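Local atomic coordinates of putative DNA-binding protein (Ralstonia eutropha, PDB entry 2OBP), a protein that probably binds DNA through a small domain of helices and a two-stranded antiparallel hairpin that resembles a winged helix. Residues A[35-39]-A[40-44]; A[13-16]-A[17-20]. All coordinates share one frame; numbering follows the deposited sequence.

Interaction 1. Residues A[35-39]-A[40-44]; sequences TPWSL and PKIAK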
loop_
_atom_site.group_PDB
_atom_site.type_symbol
_atom_site.label_atom_id
_atom_site.label_comp_id
_atom_site.label_asym_id
_atom_site.label_seq_id
_atom_site.Cartn_x
_atom_site.Cartn_y
_atom_site.Cartn_z
ATOM N N THR A 35 -6.102 -10.558 5.909
ATOM C CA THR A 35 -4.939 -10.040 6.620
ATOM C C THR A 35 -4.150 -9.088 5.746
ATOM O O THR A 35 -3.881 -9.412 4.586
ATOM C CB THR A 35 -4.055 -11.209 7.023
ATOM O OG1 THR A 35 -4.809 -12.077 7.870
ATOM C CG2 THR A 35 -2.777 -10.738 7.720
ATOM N N PRO A 36 -3.780 -7.894 6.272
ATOM C CA PRO A 36 -3.010 -6.986 5.404
ATOM C C PRO A 36 -1.692 -7.610 5.002
ATOM O O PRO A 36 -1.086 -8.292 5.798
ATOM C CB PRO A 36 -2.712 -5.782 6.288
ATOM C CG PRO A 36 -3.685 -5.838 7.395
ATOM C CD PRO A 36 -4.034 -7.286 7.599
ATOM N N TRP A 37 -1.242 -7.312 3.796
ATOM C CA TRP A 37 -0.016 -7.925 3.311
ATOM C C TRP A 37 1.204 -7.357 3.991
ATOM O O TRP A 37 1.280 -6.191 4.326
ATOM C CB TRP A 37 0.122 -7.687 1.820
ATOM C CG TRP A 37 -0.907 -8.411 0.957
ATOM C CD1 TRP A 37 -1.977 -9.149 1.363
ATOM C CD2 TRP A 37 -0.895 -8.469 -0.458
ATOM N NE1 TRP A 37 -2.657 -9.641 0.262
ATOM C CE2 TRP A 37 -2.005 -9.229 -0.863
ATOM C CE3 TRP A 37 -0.077 -7.892 -1.433
ATOM C CZ2 TRP A 37 -2.306 -9.443 -2.203
ATOM C CZ3 TRP A 37 -0.367 -8.118 -2.750
ATOM C CH2 TRP A 37 -1.472 -8.880 -3.128
ATOM N N SER A 38 2.190 -8.221 4.186
ATOM C CA SER A 38 3.461 -7.802 4.714
ATOM C C SER A 38 4.239 -6.941 3.731
ATOM O O SER A 38 4.065 -7.025 2.516
ATOM C CB SER A 38 4.292 -9.017 5.089
ATOM O OG SER A 38 4.846 -9.751 3.994
ATOM N N LEU A 39 5.131 -6.105 4.269
ATOM C CA LEU A 39 5.869 -5.183 3.373
ATOM C C LEU A 39 6.612 -5.908 2.253
ATOM O O LEU A 39 6.534 -5.493 1.101
ATOM C CB LEU A 39 6.777 -4.239 4.159
ATOM C CG LEU A 39 6.093 -3.456 5.262
ATOM C CD1 LEU A 39 7.126 -2.531 5.963
ATOM C CD2 LEU A 39 4.873 -2.682 4.785
ATOM N N PRO A 40 7.333 -7.003 2.556
ATOM C CA PRO A 40 8.038 -7.651 1.433
ATOM C C PRO A 40 7.128 -8.192 0.320
ATOM O O PRO A 40 7.543 -8.271 -0.841
ATOM C CB PRO A 40 8.772 -8.806 2.122
ATOM C CG PRO A 40 8.952 -8.267 3.514
ATOM C CD PRO A 40 7.678 -7.630 3.832
ATOM N N LYS A 41 5.948 -8.660 0.682
ATOM C CA LYS A 41 4.976 -9.117 -0.276
ATOM C C LYS A 41 4.461 -7.974 -1.149
ATOM O O LYS A 41 4.355 -8.112 -2.386
ATOM C CB LYS A 41 3.818 -9.800 0.442
ATOM C CG LYS A 41 2.822 -10.392 -0.546
ATOM C CD LYS A 41 1.711 -11.164 0.109
ATOM C CE LYS A 41 0.627 -11.534 -0.895
ATOM N NZ LYS A 41 -0.446 -12.391 -0.271
ATOM N N ILE A 42 4.179 -6.835 -0.523
ATOM C CA ILE A 42 3.774 -5.652 -1.293
ATOM C C ILE A 42 4.893 -5.252 -2.275
ATOM O O ILE A 42 4.623 -4.966 -3.463
ATOM C CB ILE A 42 3.426 -4.471 -0.351
ATOM C CG1 ILE A 42 2.238 -4.782 0.565
ATOM C CG2 ILE A 42 3.061 -3.235 -1.151
ATOM C CD1 ILE A 42 2.120 -3.873 1.858
ATOM N N ALA A 43 6.134 -5.216 -1.772
ATOM C CA ALA A 43 7.307 -4.862 -2.595
ATOM C C ALA A 43 7.484 -5.826 -3.749
ATOM O O ALA A 43 7.748 -5.415 -4.893
ATOM C CB ALA A 43 8.582 -4.803 -1.730
ATOM N N LYS A 44 7.341 -7.122 -3.470
ATOM C CA LYS A 44 7.432 -8.120 -4.527
ATOM C C LYS A 44 6.339 -7.944 -5.565
ATOM O O LYS A 44 6.628 -7.944 -6.749
ATOM C CB LYS A 44 7.388 -9.530 -3.929
ATOM C CG LYS A 44 7.333 -10.656 -4.948
ATOM C CD LYS A 44 7.182 -11.976 -4.290
ATOM C CE LYS A 44 7.019 -13.088 -5.346
ATOM N NZ LYS A 44 7.742 -14.279 -4.935
#

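Interaction 2. Residues A[13-16]-A[17-20]; sequences GIDP and AIVE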
loop_
_atom_site.group_PDB
_atom_site.type_symbol
_atom_site.label_atom_id
_atom_site.label_comp_id
_atom_site.label_asym_id
_atom_site.label_seq_id
_atom_site.Cartn_x
_atom_site.Cartn_y
_atom_site.Cartn_z
ATOM N N GLY A 13 2.947 11.906 -16.751
ATOM C CA GLY A 13 3.692 12.670 -15.698
ATOM C C GLY A 13 3.568 12.065 -14.306
ATOM O O GLY A 13 4.075 12.617 -13.346
ATOM N N ILE A 14 2.926 10.913 -14.212
ATOM C CA ILE A 14 2.550 10.339 -12.929
ATOM C C ILE A 14 3.662 9.429 -12.404
ATOM O O ILE A 14 4.298 8.719 -13.189
ATOM C CB ILE A 14 1.201 9.581 -13.068
ATOM C CG1 ILE A 14 0.568 9.335 -11.700
ATOM C CG2 ILE A 14 1.394 8.278 -13.796
ATOM C CD1 ILE A 14 -0.928 9.043 -11.761
ATOM N N ASP A 15 3.927 9.480 -11.091
ATOM C CA ASP A 15 4.915 8.584 -10.463
ATOM C C ASP A 15 4.372 7.155 -10.510
ATOM O O ASP A 15 3.389 6.830 -9.807
ATOM C CB ASP A 15 5.202 8.994 -9.009
ATOM C CG ASP A 15 6.305 8.121 -8.332
ATOM O OD1 ASP A 15 6.630 7.037 -8.828
ATOM O OD2 ASP A 15 6.867 8.534 -7.290
ATOM N N PRO A 16 5.005 6.286 -11.316
ATOM C CA PRO A 16 4.475 4.940 -11.504
ATOM C C PRO A 16 4.577 4.095 -10.224
ATOM O O PRO A 16 3.810 3.149 -10.035
ATOM C CB PRO A 16 5.323 4.385 -12.638
ATOM C CG PRO A 16 6.622 5.146 -12.541
ATOM C CD PRO A 16 6.232 6.513 -12.118
ATOM N N ALA A 17 5.543 4.413 -9.367
ATOM C CA ALA A 17 5.685 3.684 -8.119
ATOM C C ALA A 17 4.529 3.931 -7.160
ATOM O O ALA A 17 4.079 2.996 -6.455
ATOM C CB ALA A 17 7.044 3.987 -7.436
ATOM N N ILE A 18 4.021 5.157 -7.109
ATOM C CA ILE A 18 2.875 5.425 -6.251
ATOM C C ILE A 18 1.613 4.702 -6.811
ATOM O O ILE A 18 0.838 4.086 -6.080
ATOM C CB ILE A 18 2.626 6.933 -6.029
ATOM C CG1 ILE A 18 3.818 7.598 -5.295
ATOM C CG2 ILE A 18 1.328 7.086 -5.229
ATOM C CD1 ILE A 18 3.835 9.119 -5.263
ATOM N N VAL A 19 1.416 4.802 -8.117
ATOM C CA VAL A 19 0.321 4.106 -8.773
ATOM C C VAL A 19 0.387 2.600 -8.524
ATOM O O VAL A 19 -0.616 1.996 -8.191
ATOM C CB VAL A 19 0.296 4.391 -10.307
ATOM C CG1 VAL A 19 -0.756 3.498 -10.985
ATOM C CG2 VAL A 19 0.052 5.878 -10.562
ATOM N N GLU A 20 1.564 2.003 -8.664
ATOM C CA GLU A 20 1.689 0.561 -8.545
ATOM C C GLU A 20 1.375 0.073 -7.125
ATOM O O GLU A 20 0.687 -0.943 -6.936
ATOM C CB GLU A 20 3.057 0.078 -8.980
ATOM C CG GLU A 20 3.091 -1.425 -9.255
ATOM C CD GLU A 20 2.226 -1.858 -10.436
ATOM O OE1 GLU A 20 1.858 -1.005 -11.278
ATOM O OE2 GLU A 20 1.902 -3.060 -10.508
#

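Interaction 1. Residues A[35-39]-A[40-44]
Leu39 O receives the N-H of Ala43 at 2.9 Å and 169°, the shorter of the two backbone hydrogen bonds that join residues 35-39 to residues 40-44. One residue earlier Ser38 O takes Ile42 N at 3.0 Å, so the N-cap residue starts the i to i+4 ladder with its backbone carbonyl. The Ser38 hydroxyl lies beside the Pro40 ring, with Ser38 OG 3.5 Å from Pro40 CD. The main side-chain contact is that of Trp37 with Lys41. Lys41 leaves the helix with CG anti to its own N (chi1 -176°) and stays extended to the end, which carries the chain back over one face of the indole. Lys41 CE stands above the Trp37 six-membered ring, 3.5 Å from its centroid, as a CH-pi contact. Lys41 NZ sits 3.7 Å from the centroid of the Trp37 five-membered ring in cation-pi geometry, 17° off the normal. Ile42 CG1 comes to the ring's edge and packs on Trp37 CB at 3.8 Å. Trp37 also touches Val24, Glu27 and Ala28 of helix 16-28, and backbone bonds tie Trp37 to Ala78 and Leu39 to Gly76 on strand 76-80. With both its methylene and its ammonium group on the indole, Lys41 covers one face of the ring, and its positive charge is probably partly stabilised by the pi cloud.

Interaction 2. Residues A[13-16]-A[17-20]
An aspartate N-cap followed by proline in the first turn opens helix 16-28, and Asp15 supplies both the capping carboxylate and the first backbone acceptor. Asp15 OD1 takes the N-H of Ala17 at 2.9 Å with an angle of 137°; the donor approaches from above the carboxylate plane, 35° out of it. CG anti to the backbone N (chi1 -177°) brings OD1 to the Ala17 amide, where Asp15 OD1 also rests 3.4 Å from Ala17 CB. The main-chain oxygen of the same residue serves two more amides: Val19 N reaches Asp15 O at 3.3 Å in a nearly straight bond, in the carbonyl plane, and Ile18 N adds a weak one. Pro16 has no N-H to offer, yet its carbonyl continues the ladder, Pro16 O taking Glu20 N at 2.9 Å. An apolar contact lies next to this cap: Ile14 lays the tip of its chain, CD1, against Val19 CG2 at 3.5 Å, the two side chains crossing at about a right angle and bridging the helix start from the residue before the cap. Ile18 CD1 also lies 3.7 Å from Asp15 OD2, an aliphatic neighbour for that oxygen, which also forms a salt bridge to Arg55 of helix 50-62. Ala17 and Ile18 pack on the same helix, through Val56 and through Gln59 and Leu60 respectively, while Val19 meets Phe92. The carboxylate is thus divided between a helix amide and a guanidinium; together with the positive end of the helix dipole, these partners would be expected to hold Asp15 ionised and to tie the helix start to helix 50-62.

Interaction 2 comes first along the chain and interaction 1 after it: residues 13-20 open helix 16-28, and residues 35-44 open helix 39-46, the next helix. Their centres are about 18 Å apart and their nearest atoms about 7 Å, with no touch between them. Helix 16-28 links them, since Trp37 and Ile42 of interaction 1 rest on Val24, Leu25, Glu27 and Ala28, further along the helix that interaction 2 starts. Helix 50-62 receives side chains from both. Interaction 1 additionally meets strand 76-80 of the hairpin. Two helix starts are therefore joined to one shared helical core, consistent with a compact winged-helix-like domain.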